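Local coordinates for protein DnaJ homolog subfamily C member 3 (Mus musculus, PDB 3IEG) that acts as an endoplasmic-reticulum co-chaperone in the unfolded protein response, binding misfolded proteins through its TPR domain and stimulating the Hsp70 ATPase through its J domain, at residues 230-244 / 256-270. Numbering follows the deposited sequence.
Sequences QVKKLNKLIESAEEL and KYESVMKTEPSVAEY
Ala241 and Tyr257 meet where the two antiparallel helices of TPR 7 pack as a helical hairpin, their segment axes 9.0 Å apart at a signed crossing angle of -162°. The CB of Ala241 lies over one face of the Tyr257 ring, 3.6 Å from its centroid, a CH-pi contact. Glu242 OE1 lies at the ring's edge, in its plane, and accepts from Tyr257 OH at 2.6 Å through its anti lone pair; Arg277 of helix 268-284 forms a salt bridge to the same oxygen. A leucine in place of Tyr257 would probably leave Glu242 without its hydroxyl partner and Ala241 without an aromatic face.

The buried packing continues through Val260, whose CG2 meets Leu237 CB at 3.5 Å while its CG1 faces Leu234 CD2. With CG anti to the backbone N (chi1 -161°), Leu234 sends its other methyl, CD1, over the Tyr270 ring, 4.0 Å from the centroid. Tyr270, on the following helix 268-284, hydrogen-bonds through OH to Tyr199 O in helix 188-201.

In contrast to buried Leu234, Ala241, Tyr257 and Val260, the flank of Lys256, Ser240 and Leu244 is partly exposed, yet Lys256 still interlocks as a knob among Leu237, Ser240, Ala241 and Leu244, its CE 3.5 Å from Ser240 CB. At the far end, the Gln230 amide reaches the backbone of Thr263, where NE2 donates to Thr263 O at 2.9 Å with an N-H...O angle of 153°.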
loop_
_atom_site.group_PDB
_atom_site.type_symbol
_atom_site.label_atom_id
_atom_site.label_comp_id
_atom_site.label_asym_id
_atom_site.label_seq_id
_atom_site.Cartn_x
_atom_site.Cartn_y
_atom_site.Cartn_z
ATOM N N GLN A 230 -14.943 -12.289 9.464
ATOM C CA GLN A 230 -14.156 -12.099 10.682
ATOM C C GLN A 230 -13.940 -10.619 11.011
ATOM O O GLN A 230 -14.247 -10.196 12.119
ATOM C CB GLN A 230 -12.823 -12.839 10.592
ATOM C CG GLN A 230 -11.855 -12.553 11.732
ATOM C CD GLN A 230 -12.254 -13.204 13.052
ATOM O OE1 GLN A 230 -13.289 -13.867 13.145
ATOM N NE2 GLN A 230 -11.430 -13.021 14.079
ATOM N N VAL A 231 -13.427 -9.834 10.063
ATOM C CA VAL A 231 -13.214 -8.406 10.321
ATOM C C VAL A 231 -14.521 -7.683 10.535
ATOM O O VAL A 231 -14.595 -6.836 11.399
ATOM C CB VAL A 231 -12.417 -7.620 9.213
ATOM C CG1 VAL A 231 -11.054 -7.187 9.715
ATOM C CG2 VAL A 231 -12.353 -8.365 7.884
ATOM N N LYS A 232 -15.545 -8.010 9.743
ATOM C CA LYS A 232 -16.848 -7.348 9.868
ATOM C C LYS A 232 -17.331 -7.419 11.319
ATOM O O LYS A 232 -17.648 -6.376 11.913
ATOM C CB LYS A 232 -17.880 -7.942 8.917
ATOM C CG LYS A 232 -19.002 -6.998 8.544
ATOM C CD LYS A 232 -20.131 -7.759 7.869
ATOM C CE LYS A 232 -21.465 -7.054 7.984
ATOM N NZ LYS A 232 -21.572 -5.973 6.978
ATOM N N LYS A 233 -17.336 -8.634 11.882
ATOM C CA LYS A 233 -17.700 -8.865 13.282
ATOM C C LYS A 233 -16.768 -8.155 14.264
ATOM O O LYS A 233 -17.221 -7.430 15.144
ATOM C CB LYS A 233 -17.701 -10.359 13.604
ATOM C CG LYS A 233 -18.936 -11.129 13.127
ATOM C CD LYS A 233 -18.769 -12.653 13.346
ATOM C CE LYS A 233 -18.599 -12.992 14.834
ATOM N NZ LYS A 233 -18.684 -14.461 15.071
ATOM N N LEU A 234 -15.468 -8.374 14.113
ATOM C CA LEU A 234 -14.489 -7.776 14.991
ATOM C C LEU A 234 -14.595 -6.262 14.957
ATOM O O LEU A 234 -14.411 -5.599 15.972
ATOM C CB LEU A 234 -13.092 -8.221 14.586
ATOM C CG LEU A 234 -11.909 -8.103 15.556
ATOM C CD1 LEU A 234 -11.128 -6.845 15.283
ATOM C CD2 LEU A 234 -12.286 -8.231 17.046
ATOM N N ASN A 235 -14.917 -5.721 13.792
ATOM C CA ASN A 235 -15.039 -4.289 13.628
ATOM C C ASN A 235 -16.321 -3.709 14.225
ATOM O O ASN A 235 -16.295 -2.599 14.756
ATOM C CB ASN A 235 -14.933 -3.909 12.155
ATOM C CG ASN A 235 -15.024 -2.420 11.936
ATOM O OD1 ASN A 235 -16.075 -1.903 11.572
ATOM N ND2 ASN A 235 -13.924 -1.716 12.177
ATOM N N LYS A 236 -17.440 -4.432 14.113
ATOM C CA LYS A 236 -18.709 -3.974 14.697
ATOM C C LYS A 236 -18.584 -3.925 16.204
ATOM O O LYS A 236 -18.998 -2.953 16.835
ATOM C CB LYS A 236 -19.890 -4.871 14.314
ATOM C CG LYS A 236 -20.586 -4.488 13.009
ATOM C CD LYS A 236 -21.933 -5.248 12.826
ATOM C CE LYS A 236 -22.290 -5.477 11.337
ATOM N NZ LYS A 236 -22.330 -4.204 10.524
ATOM N N LEU A 237 -17.993 -4.971 16.767
ATOM C CA LEU A 237 -17.754 -5.058 18.198
ATOM C C LEU A 237 -16.974 -3.865 18.740
ATOM O O LEU A 237 -17.383 -3.276 19.731
ATOM C CB LEU A 237 -17.049 -6.370 18.540
ATOM C CG LEU A 237 -17.835 -7.657 18.844
ATOM C CD1 LEU A 237 -19.303 -7.688 18.370
ATOM C CD2 LEU A 237 -17.058 -8.852 18.304
ATOM N N ILE A 238 -15.876 -3.496 18.084
ATOM C CA ILE A 238 -15.076 -2.347 18.500
ATOM C C ILE A 238 -15.852 -1.042 18.322
ATOM O O ILE A 238 -15.751 -0.126 19.142
ATOM C CB ILE A 238 -13.739 -2.293 17.747
ATOM C CG1 ILE A 238 -12.907 -3.529 18.091
ATOM C CG2 ILE A 238 -12.959 -1.011 18.074
ATOM C CD1 ILE A 238 -11.714 -3.746 17.171
ATOM N N GLU A 239 -16.640 -0.972 17.258
ATOM C CA GLU A 239 -17.469 0.198 16.992
ATOM C C GLU A 239 -18.537 0.324 18.076
ATOM O O GLU A 239 -18.825 1.424 18.557
ATOM C CB GLU A 239 -18.082 0.123 15.590
ATOM C CG GLU A 239 -18.492 1.469 15.024
ATOM C CD GLU A 239 -18.137 1.647 13.538
ATOM O OE1 GLU A 239 -18.863 2.400 12.839
ATOM O OE2 GLU A 239 -17.133 1.056 13.066
ATOM N N SER A 240 -19.082 -0.812 18.492
ATOM C CA SER A 240 -20.055 -0.833 19.571
ATOM C C SER A 240 -19.446 -0.387 20.886
ATOM O O SER A 240 -20.044 0.411 21.609
ATOM C CB SER A 240 -20.646 -2.220 19.721
ATOM O OG SER A 240 -21.741 -2.362 18.846
ATOM N N ALA A 241 -18.257 -0.899 21.186
ATOM C CA ALA A 241 -17.567 -0.580 22.427
ATOM C C ALA A 241 -17.278 0.908 22.546
ATOM O O ALA A 241 -17.557 1.513 23.578
ATOM C CB ALA A 241 -16.289 -1.368 22.532
ATOM N N GLU A 242 -16.729 1.493 21.485
ATOM C CA GLU A 242 -16.429 2.923 21.441
ATOM C C GLU A 242 -17.694 3.774 21.504
ATOM O O GLU A 242 -17.703 4.873 22.054
ATOM C CB GLU A 242 -15.585 3.256 20.207
ATOM C CG GLU A 242 -14.137 2.745 20.320
ATOM C CD GLU A 242 -13.463 3.213 21.604
ATOM O OE1 GLU A 242 -12.672 2.450 22.194
ATOM O OE2 GLU A 242 -13.746 4.353 22.030
ATOM N N GLU A 243 -18.773 3.243 20.958
ATOM C CA GLU A 243 -20.059 3.890 21.081
ATOM C C GLU A 243 -20.554 3.833 22.539
ATOM O O GLU A 243 -21.042 4.824 23.088
ATOM C CB GLU A 243 -21.038 3.244 20.124
ATOM C CG GLU A 243 -22.431 3.786 20.218
ATOM C CD GLU A 243 -23.189 3.595 18.936
ATOM O OE1 GLU A 243 -24.449 3.646 18.981
ATOM O OE2 GLU A 243 -22.506 3.401 17.894
ATOM N N LEU A 244 -20.399 2.680 23.170
ATOM C CA LEU A 244 -20.750 2.565 24.567
ATOM C C LEU A 244 -19.918 3.503 25.453
ATOM O O LEU A 244 -20.491 4.150 26.334
ATOM C CB LEU A 244 -20.699 1.107 25.040
ATOM C CG LEU A 244 -21.686 0.186 24.312
ATOM C CD1 LEU A 244 -21.273 -1.284 24.436
ATOM C CD2 LEU A 244 -23.138 0.404 24.755
ATOM N N LYS A 256 -18.259 -5.525 26.199
ATOM C CA LYS A 256 -18.008 -5.506 24.762
ATOM C C LYS A 256 -16.557 -5.780 24.372
ATOM O O LYS A 256 -16.316 -6.600 23.492
ATOM C CB LYS A 256 -18.481 -4.206 24.120
ATOM C CG LYS A 256 -19.843 -4.318 23.459
ATOM C CD LYS A 256 -19.829 -5.131 22.187
ATOM C CE LYS A 256 -21.221 -5.149 21.595
ATOM N NZ LYS A 256 -21.927 -6.402 21.855
ATOM N N TYR A 257 -15.599 -5.113 25.016
ATOM C CA TYR A 257 -14.193 -5.384 24.729
ATOM C C TYR A 257 -13.765 -6.795 25.154
ATOM O O TYR A 257 -12.835 -7.371 24.589
ATOM C CB TYR A 257 -13.282 -4.312 25.318
ATOM C CG TYR A 257 -13.043 -3.172 24.358
ATOM C CD1 TYR A 257 -13.533 -1.886 24.618
ATOM C CD2 TYR A 257 -12.352 -3.379 23.165
ATOM C CE1 TYR A 257 -13.319 -0.836 23.715
ATOM C CE2 TYR A 257 -12.139 -2.339 22.260
ATOM C CZ TYR A 257 -12.622 -1.077 22.543
ATOM O OH TYR A 257 -12.405 -0.072 21.641
ATOM N N GLU A 258 -14.474 -7.353 26.129
ATOM C CA GLU A 258 -14.229 -8.717 26.558
ATOM C C GLU A 258 -14.456 -9.644 25.372
ATOM O O GLU A 258 -13.641 -10.518 25.095
ATOM C CB GLU A 258 -15.151 -9.099 27.714
ATOM C CG GLU A 258 -14.471 -9.839 28.859
ATOM C CD GLU A 258 -13.784 -8.900 29.854
ATOM O OE1 GLU A 258 -14.313 -8.707 30.978
ATOM O OE2 GLU A 258 -12.717 -8.351 29.506
ATOM N N SER A 259 -15.554 -9.439 24.658
ATOM C CA SER A 259 -15.855 -10.288 23.525
ATOM C C SER A 259 -14.972 -9.965 22.310
ATOM O O SER A 259 -14.712 -10.836 21.487
ATOM C CB SER A 259 -17.335 -10.234 23.182
ATOM O OG SER A 259 -17.712 -8.906 22.906
ATOM N N VAL A 260 -14.487 -8.728 22.218
ATOM C CA VAL A 260 -13.493 -8.366 21.202
ATOM C C VAL A 260 -12.237 -9.241 21.309
ATOM O O VAL A 260 -11.752 -9.738 20.303
ATOM C CB VAL A 260 -13.149 -6.853 21.238
ATOM C CG1 VAL A 260 -11.918 -6.535 20.389
ATOM C CG2 VAL A 260 -14.332 -6.040 20.767
HETATM N N MSE A 261 -11.736 -9.447 22.526
HETATM C CA MSE A 261 -10.612 -10.362 22.754
HETATM C C MSE A 261 -10.970 -11.833 22.566
HETATM O O MSE A 261 -10.122 -12.634 22.193
HETATM C CB MSE A 261 -10.040 -10.167 24.142
HETATM C CG MSE A 261 -9.291 -8.875 24.292
HETATM SE SE MSE A 261 -8.982 -8.433 26.164
HETATM C CE MSE A 261 -8.045 -10.065 26.749
ATOM N N LYS A 262 -12.218 -12.189 22.848
ATOM C CA LYS A 262 -12.694 -13.532 22.587
ATOM C C LYS A 262 -12.579 -13.798 21.083
ATOM O O LYS A 262 -11.918 -14.751 20.667
ATOM C CB LYS A 262 -14.146 -13.686 23.043
ATOM C CG LYS A 262 -14.412 -14.888 23.948
ATOM C CD LYS A 262 -14.180 -14.539 25.428
ATOM C CE LYS A 262 -14.848 -15.539 26.374
ATOM N NZ LYS A 262 -14.170 -16.873 26.353
ATOM N N THR A 263 -13.192 -12.931 20.276
ATOM C CA THR A 263 -13.276 -13.153 18.831
ATOM C C THR A 263 -11.960 -12.943 18.052
ATOM O O THR A 263 -11.857 -13.352 16.892
ATOM C CB THR A 263 -14.564 -12.520 18.175
ATOM O OG1 THR A 263 -14.217 -11.587 17.144
ATOM C CG2 THR A 263 -15.396 -11.821 19.188
ATOM N N GLU A 264 -10.953 -12.352 18.695
ATOM C CA GLU A 264 -9.594 -12.356 18.149
ATOM C C GLU A 264 -8.522 -12.465 19.231
ATOM O O GLU A 264 -7.939 -11.460 19.615
ATOM C CB GLU A 264 -9.335 -11.139 17.256
ATOM C CG GLU A 264 -7.959 -11.147 16.585
ATOM C CD GLU A 264 -7.630 -12.477 15.931
ATOM O OE1 GLU A 264 -8.327 -12.854 14.972
ATOM O OE2 GLU A 264 -6.681 -13.153 16.385
ATOM N N PRO A 265 -8.243 -13.695 19.705
ATOM C CA PRO A 265 -7.288 -13.910 20.801
ATOM C C PRO A 265 -5.839 -14.060 20.364
ATOM O O PRO A 265 -4.944 -13.948 21.198
ATOM C CB PRO A 265 -7.768 -15.211 21.441
ATOM C CG PRO A 265 -8.634 -15.892 20.392
ATOM C CD PRO A 265 -8.829 -14.961 19.230
ATOM N N SER A 266 -5.615 -14.297 19.073
ATOM C CA SER A 266 -4.270 -14.561 18.529
ATOM C C SER A 266 -3.429 -13.295 18.324
ATOM O O SER A 266 -2.273 -13.235 18.748
ATOM C CB SER A 266 -4.361 -15.341 17.208
ATOM O OG SER A 266 -5.089 -16.548 17.382
ATOM N N VAL A 267 -4.011 -12.295 17.667
ATOM C CA VAL A 267 -3.286 -11.074 17.319
ATOM C C VAL A 267 -3.151 -10.185 18.541
ATOM O O VAL A 267 -4.126 -9.586 18.976
ATOM C CB VAL A 267 -3.991 -10.315 16.181
ATOM C CG1 VAL A 267 -3.196 -9.085 15.790
ATOM C CG2 VAL A 267 -4.191 -11.229 14.976
ATOM N N ALA A 268 -1.932 -10.101 19.074
ATOM C CA ALA A 268 -1.645 -9.408 20.343
ATOM C C ALA A 268 -2.217 -7.991 20.447
ATOM O O ALA A 268 -2.697 -7.575 21.504
ATOM C CB ALA A 268 -0.141 -9.402 20.627
ATOM N N GLU A 269 -2.178 -7.269 19.338
ATOM C CA GLU A 269 -2.636 -5.894 19.290
ATOM C C GLU A 269 -4.089 -5.722 19.732
ATOM O O GLU A 269 -4.439 -4.690 20.296
ATOM C CB GLU A 269 -2.431 -5.336 17.879
ATOM C CG GLU A 269 -2.787 -3.861 17.690
ATOM C CD GLU A 269 -1.896 -2.913 18.481
ATOM O OE1 GLU A 269 -0.800 -3.332 18.942
ATOM O OE2 GLU A 269 -2.302 -1.737 18.628
ATOM N N TYR A 270 -4.932 -6.717 19.476
ATOM C CA TYR A 270 -6.342 -6.585 19.829
ATOM C C TYR A 270 -6.598 -6.802 21.309
ATOM O O TYR A 270 -7.498 -6.182 21.860
ATOM C CB TYR A 270 -7.260 -7.456 18.957
ATOM C CG TYR A 270 -7.258 -7.029 17.519
ATOM C CD1 TYR A 270 -6.594 -7.779 16.556
ATOM C CD2 TYR A 270 -7.871 -5.847 17.122
ATOM C CE1 TYR A 270 -6.559 -7.374 15.217
ATOM C CE2 TYR A 270 -7.836 -5.430 15.788
ATOM C CZ TYR A 270 -7.178 -6.203 14.844
ATOM O OH TYR A 270 -7.137 -5.808 13.528
#